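PDB 3NRE: aldose 1-epimerase, which probably interconverts the alpha and beta anomers of aldose sugars, as mutarotases of the galactose mutarotase clan do. Local coordinates for residues R159-A164 / N190-L195; M2-L7 / D15-G20; W78-L83 / R171-A176; V64-E69 / A139-F144. All coordinates share one frame; numbering follows the deposited sequence.

Interaction 1. Residues R159-A164 / N190-L195; sequences RIQAQA and NQPAPL
Ile160 and Ala193 form the antiparallel hydrogen-bonded pair that adds the short, weakly bonded strand 193-194 to the margin of a large antiparallel sheet. Ile160 N donates to Ala193 O at 3.0 Å, and Ala193 N returns a bond to Ile160 O at 2.9 Å. The packed side is apolar: Ile160 CG2 lies 4.0 Å from Leu195 CD2, the two side chains cross at about a right angle, and Phe251 and Ile235 close over both. Branched aliphatic residues suit this buried face. At the other end Asn190 does backbone work. Its OD1 accepts from Ala164 N at 3.0 Å, the donor standing above the carbonyl plane, while ND2 gives a proton to an in-plane lone pair of Ala164 O and also binds Asp188. An alanine here would probably leave Ala164 N and O without these partners and set the chain around Ala164 free to shift. The more solvent-exposed side is polar and looser. Gln161, with CG anti to the backbone N (chi1 -173°) and the chain extended beyond it, lies alongside Pro192 and sends NE2 to Asn190 O, 2.8 Å away. Arg159 bends at chi3 and meets Glu214 in a salt bridge through NH2. Proline, with no N-H to offer, offers a compact apolar ring: Pro192 CB sits 3.6 Å above the plane of the Arg159 guanidinium, over its centre.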
# COMPACT_ATOMS: atom_id res chain seq x y z
N ARG A 159 14.48 -2.00 12.41
CA ARG A 159 14.67 -3.32 11.82
C ARG A 159 13.29 -3.84 11.39
O ARG A 159 12.31 -3.54 12.02
CB ARG A 159 15.33 -4.31 12.80
CG ARG A 159 16.76 -3.83 13.30
CD ARG A 159 17.50 -4.91 13.99
NE ARG A 159 16.65 -5.66 14.92
CZ ARG A 159 16.97 -6.86 15.42
NH1 ARG A 159 18.12 -7.43 15.09
NH2 ARG A 159 16.14 -7.49 16.26
N ILE A 160 13.25 -4.56 10.27
CA ILE A 160 12.01 -5.21 9.83
C ILE A 160 12.23 -6.70 9.58
O ILE A 160 13.36 -7.16 9.37
CB ILE A 160 11.46 -4.58 8.52
CG1 ILE A 160 12.44 -4.78 7.36
CG2 ILE A 160 11.19 -3.10 8.74
CD1 ILE A 160 11.82 -4.42 5.98
N GLN A 161 11.11 -7.41 9.65
CA GLN A 161 11.07 -8.85 9.44
C GLN A 161 9.81 -9.17 8.65
O GLN A 161 8.72 -8.77 9.03
CB GLN A 161 11.06 -9.63 10.74
CG GLN A 161 11.19 -11.14 10.52
CD GLN A 161 11.14 -11.93 11.83
OE1 GLN A 161 10.79 -11.38 12.88
NE2 GLN A 161 11.49 -13.19 11.76
N ALA A 162 9.99 -9.82 7.51
CA ALA A 162 8.88 -10.10 6.60
C ALA A 162 9.32 -11.27 5.70
O ALA A 162 10.19 -11.13 4.86
CB ALA A 162 8.55 -8.86 5.73
N GLN A 163 8.74 -12.44 5.93
CA GLN A 163 9.07 -13.66 5.18
C GLN A 163 9.12 -13.44 3.68
O GLN A 163 8.26 -12.77 3.14
CB GLN A 163 8.05 -14.74 5.52
CG GLN A 163 8.16 -16.03 4.71
CD GLN A 163 7.05 -17.01 5.09
OE1 GLN A 163 7.03 -17.51 6.22
NE2 GLN A 163 6.11 -17.25 4.17
N ALA A 164 10.12 -14.00 3.00
CA ALA A 164 10.25 -13.92 1.56
C ALA A 164 11.07 -15.07 1.04
O ALA A 164 12.06 -15.47 1.66
CB ALA A 164 10.88 -12.58 1.13
N ASN A 190 13.81 -12.15 6.21
CA ASN A 190 13.23 -13.32 6.90
C ASN A 190 13.46 -13.30 8.42
O ASN A 190 12.59 -13.67 9.21
CB ASN A 190 13.73 -14.64 6.30
CG ASN A 190 13.10 -14.93 4.95
OD1 ASN A 190 11.97 -15.42 4.88
ND2 ASN A 190 13.79 -14.56 3.87
N GLN A 191 14.66 -12.86 8.82
CA GLN A 191 14.98 -12.53 10.24
C GLN A 191 15.10 -10.99 10.32
O GLN A 191 15.45 -10.35 9.32
CB GLN A 191 16.29 -13.20 10.67
CG GLN A 191 16.23 -14.75 10.86
CD GLN A 191 15.06 -15.19 11.76
OE1 GLN A 191 14.10 -15.81 11.30
NE2 GLN A 191 15.12 -14.81 13.04
N PRO A 192 14.81 -10.38 11.48
CA PRO A 192 14.89 -8.93 11.59
C PRO A 192 16.19 -8.36 11.02
O PRO A 192 17.28 -8.86 11.35
CB PRO A 192 14.82 -8.67 13.09
CG PRO A 192 14.15 -9.89 13.65
CD PRO A 192 14.56 -11.03 12.78
N ALA A 193 16.10 -7.32 10.19
CA ALA A 193 17.28 -6.77 9.55
C ALA A 193 17.10 -5.26 9.38
O ALA A 193 16.00 -4.80 9.22
CB ALA A 193 17.48 -7.43 8.18
N PRO A 194 18.22 -4.51 9.34
CA PRO A 194 18.10 -3.06 9.06
C PRO A 194 17.68 -2.78 7.62
O PRO A 194 17.87 -3.65 6.73
CB PRO A 194 19.54 -2.54 9.29
CG PRO A 194 20.44 -3.77 9.04
CD PRO A 194 19.62 -4.95 9.52
N LEU A 195 17.12 -1.60 7.37
CA LEU A 195 16.92 -1.15 6.00
C LEU A 195 18.28 -0.73 5.45
O LEU A 195 19.05 -0.06 6.13
CB LEU A 195 15.96 0.04 5.90
CG LEU A 195 14.44 -0.19 5.99
CD1 LEU A 195 13.88 -1.13 4.90
CD2 LEU A 195 14.05 -0.66 7.44

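Interaction 2. Residues M2-L7 / D15-G20; sequences MTIYTL and DVSDQG
Tyr5 and Val16 exchange backbone bonds, Tyr5 N to Val16 O at 2.8 Å and Val16 N to Tyr5 O at 2.9 Å. In the next pair Thr6 OG1 donates to Asp15 OD1 over 2.8 Å, the two side chains lying side by side on the face they share with Ile4 and Ser17. There Ile4 CD1 touches Ser17 CB at 3.7 Å. Just before the first strand begins and after the second ends, Asp18 continues the pairing: OD1 accepts from Thr3 N at 2.9 Å and Asp18 N donates to Thr3 O. Its CG sits between the backbone N and the carbonyl carbon (chi1 59°), which suits a short carboxylate closing back on the facing backbone.

Further out, Gln19 NE2 reaches the same OD1 from the opposite face of the carboxylate at 3.0 Å, so two N-H groups grip one oxygen. Ser17 OG accepts from Gln19 N, an ST turn that shapes the chain through Asp18, and a water joins Asp18 OD2 to Tyr5 OH. Lys39 pairs with Asp15 OD2, while the Tyr5 ring meets His97 edge-to-face. Tyr5 and Val16 share the other face, which this antiparallel beta hairpin packs on strands 93-97 and 101-109 of the neighbouring sheet, including Leu102 and Leu104.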
# COMPACT_ATOMS: atom_id res chain seq x y z
N MSE A 2 -11.30 19.83 0.92
CA MSE A 2 -10.48 18.88 1.67
C MSE A 2 -11.12 18.72 3.05
O MSE A 2 -11.61 19.68 3.67
CB MSE A 2 -9.08 19.40 1.76
CG MSE A 2 -8.27 18.70 2.73
SE MSE A 2 -6.48 19.02 2.18
CE MSE A 2 -5.89 19.54 3.90
N THR A 3 -11.21 17.48 3.50
CA THR A 3 -11.68 17.20 4.84
C THR A 3 -10.73 16.24 5.51
O THR A 3 -10.36 15.20 4.92
CB THR A 3 -13.05 16.57 4.81
OG1 THR A 3 -13.89 17.26 3.85
CG2 THR A 3 -13.67 16.58 6.22
N ILE A 4 -10.42 16.52 6.79
CA ILE A 4 -9.65 15.61 7.61
C ILE A 4 -10.52 15.12 8.80
O ILE A 4 -11.08 15.92 9.57
CB ILE A 4 -8.40 16.26 8.22
CG1 ILE A 4 -7.49 16.94 7.16
CG2 ILE A 4 -7.61 15.22 9.01
CD1 ILE A 4 -6.95 16.11 6.21
N TYR A 5 -10.57 13.81 8.92
CA TYR A 5 -11.39 13.11 9.93
C TYR A 5 -10.46 12.51 10.96
O TYR A 5 -9.50 11.84 10.60
CB TYR A 5 -12.18 11.95 9.26
CG TYR A 5 -13.06 12.40 8.11
CD1 TYR A 5 -14.31 12.90 8.36
CD2 TYR A 5 -12.61 12.38 6.80
CE1 TYR A 5 -15.11 13.37 7.33
CE2 TYR A 5 -13.44 12.81 5.74
CZ TYR A 5 -14.67 13.34 6.06
OH TYR A 5 -15.52 13.81 5.07
N THR A 6 -10.75 12.73 12.24
CA THR A 6 -9.91 12.21 13.31
C THR A 6 -10.67 11.11 14.06
O THR A 6 -11.85 11.29 14.35
CB THR A 6 -9.53 13.28 14.26
OG1 THR A 6 -8.76 14.24 13.53
CG2 THR A 6 -8.72 12.73 15.48
N LEU A 7 -9.97 10.02 14.34
CA LEU A 7 -10.46 8.93 15.22
C LEU A 7 -9.53 8.83 16.37
O LEU A 7 -8.36 9.05 16.24
CB LEU A 7 -10.39 7.58 14.51
CG LEU A 7 -11.12 7.39 13.21
CD1 LEU A 7 -11.09 5.91 12.88
CD2 LEU A 7 -12.54 7.92 13.40
N ASP A 15 -5.61 10.33 11.79
CA ASP A 15 -6.20 11.35 10.90
C ASP A 15 -6.29 10.77 9.48
O ASP A 15 -5.34 10.14 9.01
CB ASP A 15 -5.30 12.59 10.84
CG ASP A 15 -5.44 13.50 12.06
OD1 ASP A 15 -6.26 13.22 12.98
OD2 ASP A 15 -4.75 14.57 12.07
N VAL A 16 -7.43 10.99 8.81
CA VAL A 16 -7.68 10.47 7.46
C VAL A 16 -8.24 11.59 6.61
O VAL A 16 -9.07 12.35 7.08
CB VAL A 16 -8.71 9.32 7.45
CG1 VAL A 16 -8.98 8.81 6.03
CG2 VAL A 16 -8.28 8.17 8.37
N SER A 17 -7.78 11.68 5.36
CA SER A 17 -8.26 12.69 4.44
C SER A 17 -9.13 12.09 3.36
O SER A 17 -8.83 10.99 2.88
CB SER A 17 -7.06 13.37 3.75
OG SER A 17 -7.47 14.23 2.72
N ASP A 18 -10.13 12.85 2.93
CA ASP A 18 -10.93 12.45 1.75
C ASP A 18 -10.16 12.60 0.43
O ASP A 18 -10.65 12.16 -0.60
CB ASP A 18 -12.26 13.18 1.65
CG ASP A 18 -12.15 14.73 1.57
OD1 ASP A 18 -11.04 15.29 1.55
OD2 ASP A 18 -13.25 15.36 1.57
N GLN A 19 -9.00 13.26 0.44
CA GLN A 19 -8.17 13.40 -0.75
C GLN A 19 -7.36 12.11 -0.87
O GLN A 19 -6.36 11.91 -0.14
CB GLN A 19 -7.23 14.59 -0.66
CG GLN A 19 -7.94 15.87 -0.42
CD GLN A 19 -8.93 16.25 -1.50
OE1 GLN A 19 -8.53 16.55 -2.62
NE2 GLN A 19 -10.23 16.28 -1.16
N GLY A 20 -7.80 11.22 -1.74
CA GLY A 20 -7.11 9.95 -1.92
C GLY A 20 -7.43 8.85 -0.93
O GLY A 20 -6.85 7.79 -0.95
O HOH W 1 -15.52 13.54 2.44

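Interaction 3. Residues W78-L83 / R171-A176; sequences WDAHYL and REQWLA
Two irregular loops meet here through Trp174, His81 and a shared water; in an Asx turn of the first, Asp79 OD1 accepts from His81 N at 2.8 Å, which fixes the carboxylate beside the facing loop. CG of Asp79 is anti to the backbone N (chi1 -164°), and OD2 rests 3.5 Å from Trp174 CE3, at the ring edge. Trp78 O reaches the same edge, 3.5 Å from Trp174 CZ3, so oxygens meet the weakly positive C-H rim of the indole. The water donates to Asp79 OD1 and to Gln173 O and also bonds His81 ND1, bridging the loops. Next to this bridge, Leu175 CD2 stands over the centre of the His81 ring, 3.9 Å from the centroid, a CH-pi contact suited to a branched aliphatic tip. Leu175 CD1 lies over the Arg171 guanidinium toward its rim, so the two methyls of one leucine meet two flat groups. His81 NE2 is hydrogen-bonded to Gly60 N, and Asp79 OD2 makes a salt bridge to Arg57. An alanine at Asp79 would probably leave His81 N without its acceptor, Arg57 without its opposite charge and the water with one support fewer. Gln173 and Trp174 both have positive phi, which curls the second loop back on itself. This is loop-to-loop packing beside the strands of a mutarotase-type beta supersandwich.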
# COMPACT_ATOMS: atom_id res chain seq x y z
N TRP A 78 4.89 12.32 -13.21
CA TRP A 78 6.25 11.89 -12.96
C TRP A 78 6.59 10.43 -13.26
O TRP A 78 7.73 10.02 -13.02
CB TRP A 78 6.62 12.19 -11.48
CG TRP A 78 5.67 11.72 -10.42
CD1 TRP A 78 4.68 12.45 -9.83
CD2 TRP A 78 5.65 10.43 -9.78
NE1 TRP A 78 4.03 11.71 -8.90
CE2 TRP A 78 4.61 10.48 -8.82
CE3 TRP A 78 6.40 9.26 -9.91
CZ2 TRP A 78 4.27 9.40 -8.04
CZ3 TRP A 78 6.06 8.17 -9.08
CH2 TRP A 78 5.04 8.27 -8.15
N ASP A 79 5.62 9.66 -13.79
CA ASP A 79 5.83 8.23 -14.13
C ASP A 79 5.17 7.96 -15.51
O ASP A 79 3.99 8.35 -15.74
CB ASP A 79 5.27 7.34 -13.04
CG ASP A 79 5.77 5.87 -13.11
OD1 ASP A 79 6.04 5.31 -14.21
OD2 ASP A 79 6.03 5.32 -12.02
N ALA A 80 5.92 7.34 -16.42
CA ALA A 80 5.39 6.89 -17.71
C ALA A 80 4.33 5.80 -17.57
O ALA A 80 3.45 5.66 -18.43
CB ALA A 80 6.52 6.40 -18.66
N HIS A 81 4.41 5.05 -16.48
CA HIS A 81 3.43 4.00 -16.25
C HIS A 81 2.31 4.45 -15.36
O HIS A 81 2.56 5.07 -14.33
CB HIS A 81 4.08 2.76 -15.63
CG HIS A 81 4.85 1.95 -16.61
ND1 HIS A 81 6.15 2.26 -16.97
CD2 HIS A 81 4.47 0.93 -17.41
CE1 HIS A 81 6.53 1.44 -17.93
NE2 HIS A 81 5.54 0.60 -18.19
N TYR A 82 1.11 4.08 -15.76
CA TYR A 82 -0.05 4.09 -14.86
C TYR A 82 0.36 3.37 -13.59
O TYR A 82 0.94 2.27 -13.65
CB TYR A 82 -1.21 3.41 -15.54
CG TYR A 82 -2.47 3.31 -14.70
CD1 TYR A 82 -2.66 2.24 -13.86
CD2 TYR A 82 -3.47 4.23 -14.81
CE1 TYR A 82 -3.84 2.12 -13.10
CE2 TYR A 82 -4.66 4.11 -14.06
CZ TYR A 82 -4.82 3.05 -13.24
OH TYR A 82 -6.01 2.88 -12.53
N LEU A 83 0.10 4.01 -12.45
CA LEU A 83 0.63 3.57 -11.16
C LEU A 83 -0.45 3.50 -10.07
O LEU A 83 -1.15 4.47 -9.87
CB LEU A 83 1.74 4.58 -10.79
CG LEU A 83 2.41 4.44 -9.49
CD1 LEU A 83 3.16 3.06 -9.35
CD2 LEU A 83 3.42 5.60 -9.18
N ARG A 171 14.44 -3.13 -12.58
CA ARG A 171 14.98 -2.80 -13.85
C ARG A 171 14.67 -1.33 -14.21
O ARG A 171 14.34 -0.53 -13.33
CB ARG A 171 14.54 -3.84 -14.93
CG ARG A 171 13.03 -3.89 -15.19
CD ARG A 171 12.67 -4.86 -16.31
NE ARG A 171 11.23 -5.06 -16.45
CZ ARG A 171 10.54 -4.89 -17.58
NH1 ARG A 171 11.15 -4.54 -18.68
NH2 ARG A 171 9.24 -5.10 -17.57
N GLU A 172 14.80 -0.98 -15.48
CA GLU A 172 14.51 0.36 -15.93
C GLU A 172 13.05 0.78 -15.68
O GLU A 172 12.12 -0.06 -15.50
CB GLU A 172 14.91 0.49 -17.41
CG GLU A 172 16.38 0.18 -17.67
CD GLU A 172 16.69 -1.34 -17.96
OE1 GLU A 172 15.77 -2.19 -17.83
OE2 GLU A 172 17.84 -1.65 -18.33
N GLN A 173 12.82 2.11 -15.63
CA GLN A 173 11.46 2.68 -15.46
C GLN A 173 10.77 2.28 -14.15
O GLN A 173 9.55 2.30 -14.03
CB GLN A 173 10.57 2.28 -16.63
CG GLN A 173 11.05 2.75 -18.00
CD GLN A 173 10.00 2.45 -19.08
OE1 GLN A 173 9.86 1.30 -19.52
NE2 GLN A 173 9.34 3.46 -19.54
N TRP A 174 11.59 1.93 -13.15
CA TRP A 174 11.09 1.54 -11.82
C TRP A 174 10.32 0.25 -11.81
O TRP A 174 9.60 -0.04 -10.87
CB TRP A 174 10.30 2.65 -11.14
CG TRP A 174 11.05 3.84 -10.97
CD1 TRP A 174 12.34 3.95 -10.48
CD2 TRP A 174 10.64 5.14 -11.30
NE1 TRP A 174 12.75 5.26 -10.51
CE2 TRP A 174 11.71 6.02 -11.01
CE3 TRP A 174 9.46 5.66 -11.86
CZ2 TRP A 174 11.64 7.39 -11.23
CZ3 TRP A 174 9.38 7.05 -12.08
CH2 TRP A 174 10.47 7.89 -11.77
N LEU A 175 10.46 -0.55 -12.86
CA LEU A 175 9.67 -1.73 -13.05
C LEU A 175 10.33 -2.95 -12.38
O LEU A 175 11.54 -3.07 -12.31
CB LEU A 175 9.52 -2.08 -14.56
CG LEU A 175 8.65 -1.13 -15.41
CD1 LEU A 175 8.77 -1.41 -16.87
CD2 LEU A 175 7.21 -1.13 -14.98
N ALA A 176 9.49 -3.85 -11.93
CA ALA A 176 9.96 -5.19 -11.56
C ALA A 176 10.60 -5.94 -12.74
O ALA A 176 10.04 -5.98 -13.84
CB ALA A 176 8.82 -5.99 -10.98
O HOH W 2 7.77 3.86 -15.25

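Interaction 4. Residues V64-E69 / A139-F144; sequences VWQGRE and AETLPF
Trp65 lays one face of its indole on Pro143. With CG anti to the backbone N (chi1 -176°) and chi2 at -101°, the ring slides past the proline, and Pro143 CD stands 3.6 Å above its plane, over the centre. CD is 3.8 Å from the centroid of the five-membered ring, a CH-pi contact helped by the slightly positive hydrogens next to the proline nitrogen. Leu142 CA adds a second such contact on that face, and Leu142 CD2 approaches Trp65 CD1 at 4.2 Å. On the opposite face Gln66 CG lies 3.9 Å above the plane toward the rim, so the indole is held between its own neighbour and the other segment. Gln66 is extended beyond CG, and its NE2 lies 3.8 Å from Thr141 CG2, while a water donates to both Gln66 OE1 and Thr141 O. Further along, Arg68 is extended from CG to NE and meets Glu140, bent at chi2, at about a right angle; Arg68 NH1 and Glu140 OE2 stay 4.4 Å apart, beyond a salt bridge. Gln66 and Gly67 occupy the turn with positive phi, which glycine bears easily, and Trp65 and Arg68 exchange backbone bonds. The 64-69 segment is a beta hairpin with a type I' turn, packed by its tryptophan on Pro143 at the start of strand 142-153.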
# COMPACT_ATOMS: atom_id res chain seq x y z
N VAL A 64 -3.65 -8.20 -21.81
CA VAL A 64 -4.72 -8.97 -22.45
C VAL A 64 -5.50 -9.65 -21.34
O VAL A 64 -4.93 -10.25 -20.45
CB VAL A 64 -4.19 -10.05 -23.36
CG1 VAL A 64 -5.39 -10.85 -23.94
CG2 VAL A 64 -3.38 -9.47 -24.51
N TRP A 65 -6.82 -9.54 -21.41
CA TRP A 65 -7.69 -10.27 -20.50
C TRP A 65 -8.85 -10.87 -21.27
O TRP A 65 -9.58 -10.16 -21.97
CB TRP A 65 -8.18 -9.36 -19.37
CG TRP A 65 -9.00 -10.11 -18.37
CD1 TRP A 65 -10.35 -10.12 -18.26
CD2 TRP A 65 -8.51 -11.03 -17.38
NE1 TRP A 65 -10.75 -10.97 -17.25
CE2 TRP A 65 -9.63 -11.55 -16.70
CE3 TRP A 65 -7.23 -11.46 -17.01
CZ2 TRP A 65 -9.52 -12.47 -15.65
CZ3 TRP A 65 -7.11 -12.39 -15.97
CH2 TRP A 65 -8.24 -12.88 -15.31
N GLN A 66 -9.01 -12.19 -21.13
CA GLN A 66 -10.06 -12.95 -21.82
C GLN A 66 -10.13 -12.59 -23.31
O GLN A 66 -11.20 -12.26 -23.86
CB GLN A 66 -11.42 -12.83 -21.09
CG GLN A 66 -11.52 -13.77 -19.85
CD GLN A 66 -12.64 -13.41 -18.86
OE1 GLN A 66 -13.71 -12.94 -19.25
NE2 GLN A 66 -12.38 -13.63 -17.56
N GLY A 67 -8.97 -12.64 -23.95
CA GLY A 67 -8.84 -12.34 -25.36
C GLY A 67 -8.95 -10.89 -25.84
O GLY A 67 -8.99 -10.66 -27.04
N ARG A 68 -8.95 -9.91 -24.93
CA ARG A 68 -9.11 -8.52 -25.36
C ARG A 68 -7.94 -7.67 -24.84
O ARG A 68 -7.50 -7.86 -23.70
CB ARG A 68 -10.46 -7.96 -24.92
CG ARG A 68 -10.60 -6.45 -25.09
CD ARG A 68 -12.08 -6.01 -25.04
NE ARG A 68 -12.22 -4.58 -24.77
CZ ARG A 68 -13.34 -4.01 -24.32
NH1 ARG A 68 -14.44 -4.72 -24.10
NH2 ARG A 68 -13.36 -2.69 -24.09
N GLU A 69 -7.45 -6.76 -25.71
CA GLU A 69 -6.28 -5.92 -25.40
C GLU A 69 -6.77 -4.63 -24.74
O GLU A 69 -7.59 -3.93 -25.30
CB GLU A 69 -5.46 -5.63 -26.67
CG GLU A 69 -4.30 -4.59 -26.54
CD GLU A 69 -2.96 -5.16 -26.03
OE1 GLU A 69 -2.83 -6.38 -25.76
OE2 GLU A 69 -2.01 -4.35 -25.88
N ALA A 139 -18.64 -3.31 -17.68
CA ALA A 139 -19.47 -4.20 -18.52
C ALA A 139 -18.81 -5.57 -18.73
O ALA A 139 -19.45 -6.50 -19.23
CB ALA A 139 -19.76 -3.52 -19.85
N GLU A 140 -17.55 -5.72 -18.31
CA GLU A 140 -16.78 -6.96 -18.46
C GLU A 140 -15.99 -7.36 -17.21
O GLU A 140 -15.53 -6.50 -16.44
CB GLU A 140 -15.75 -6.79 -19.60
CG GLU A 140 -16.33 -6.31 -20.93
CD GLU A 140 -17.21 -7.36 -21.61
OE1 GLU A 140 -17.27 -8.52 -21.13
OE2 GLU A 140 -17.84 -7.02 -22.64
N THR A 141 -15.80 -8.67 -17.05
CA THR A 141 -14.93 -9.20 -16.00
C THR A 141 -13.47 -8.72 -16.18
O THR A 141 -12.97 -8.80 -17.29
CB THR A 141 -14.92 -10.72 -16.10
OG1 THR A 141 -16.25 -11.19 -15.94
CG2 THR A 141 -13.99 -11.35 -15.04
N LEU A 142 -12.85 -8.21 -15.10
CA LEU A 142 -11.42 -7.78 -15.08
C LEU A 142 -10.74 -8.29 -13.83
O LEU A 142 -11.42 -8.67 -12.87
CB LEU A 142 -11.31 -6.27 -15.17
CG LEU A 142 -11.65 -5.61 -16.51
CD1 LEU A 142 -11.72 -4.10 -16.41
CD2 LEU A 142 -10.62 -5.99 -17.58
N PRO A 143 -9.40 -8.35 -13.84
CA PRO A 143 -8.67 -8.85 -12.67
C PRO A 143 -8.29 -7.72 -11.71
O PRO A 143 -7.73 -6.69 -12.13
CB PRO A 143 -7.45 -9.54 -13.32
CG PRO A 143 -7.11 -8.66 -14.46
CD PRO A 143 -8.51 -8.26 -15.01
N PHE A 144 -8.64 -7.92 -10.43
CA PHE A 144 -8.54 -6.92 -9.40
C PHE A 144 -7.55 -7.29 -8.31
O PHE A 144 -7.30 -8.46 -7.98
CB PHE A 144 -9.90 -6.66 -8.74
CG PHE A 144 -10.87 -5.79 -9.57
CD1 PHE A 144 -11.54 -6.32 -10.65
CD2 PHE A 144 -11.19 -4.49 -9.19
CE1 PHE A 144 -12.41 -5.55 -11.38
CE2 PHE A 144 -12.11 -3.72 -9.94
CZ PHE A 144 -12.73 -4.27 -10.99
O HOH W 3 -13.42 -9.83 -19.75

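Overall arrangement
From the N terminus, interaction 2 comes first and stands apart in sequence: a local hairpin that is complete before any other contact opens. The 64-69 hairpin then opens interaction 4, and 78-83 opens interaction 3 before 139-144 closes interaction 4, so these two cross. Interaction 1 opens at 159-164, interaction 3 closes at 171-176, and interaction 1 closes at 190-195; they cross too, and no contact nests within another. Interactions 1 and 2 lie on opposite sides of the chain's centre, about 31 Å between centres. Interactions 3 and 4, with centres about 22 Å apart, bind the 64-83 region to distant loops and strands, while interaction 1 completes a sheet margin.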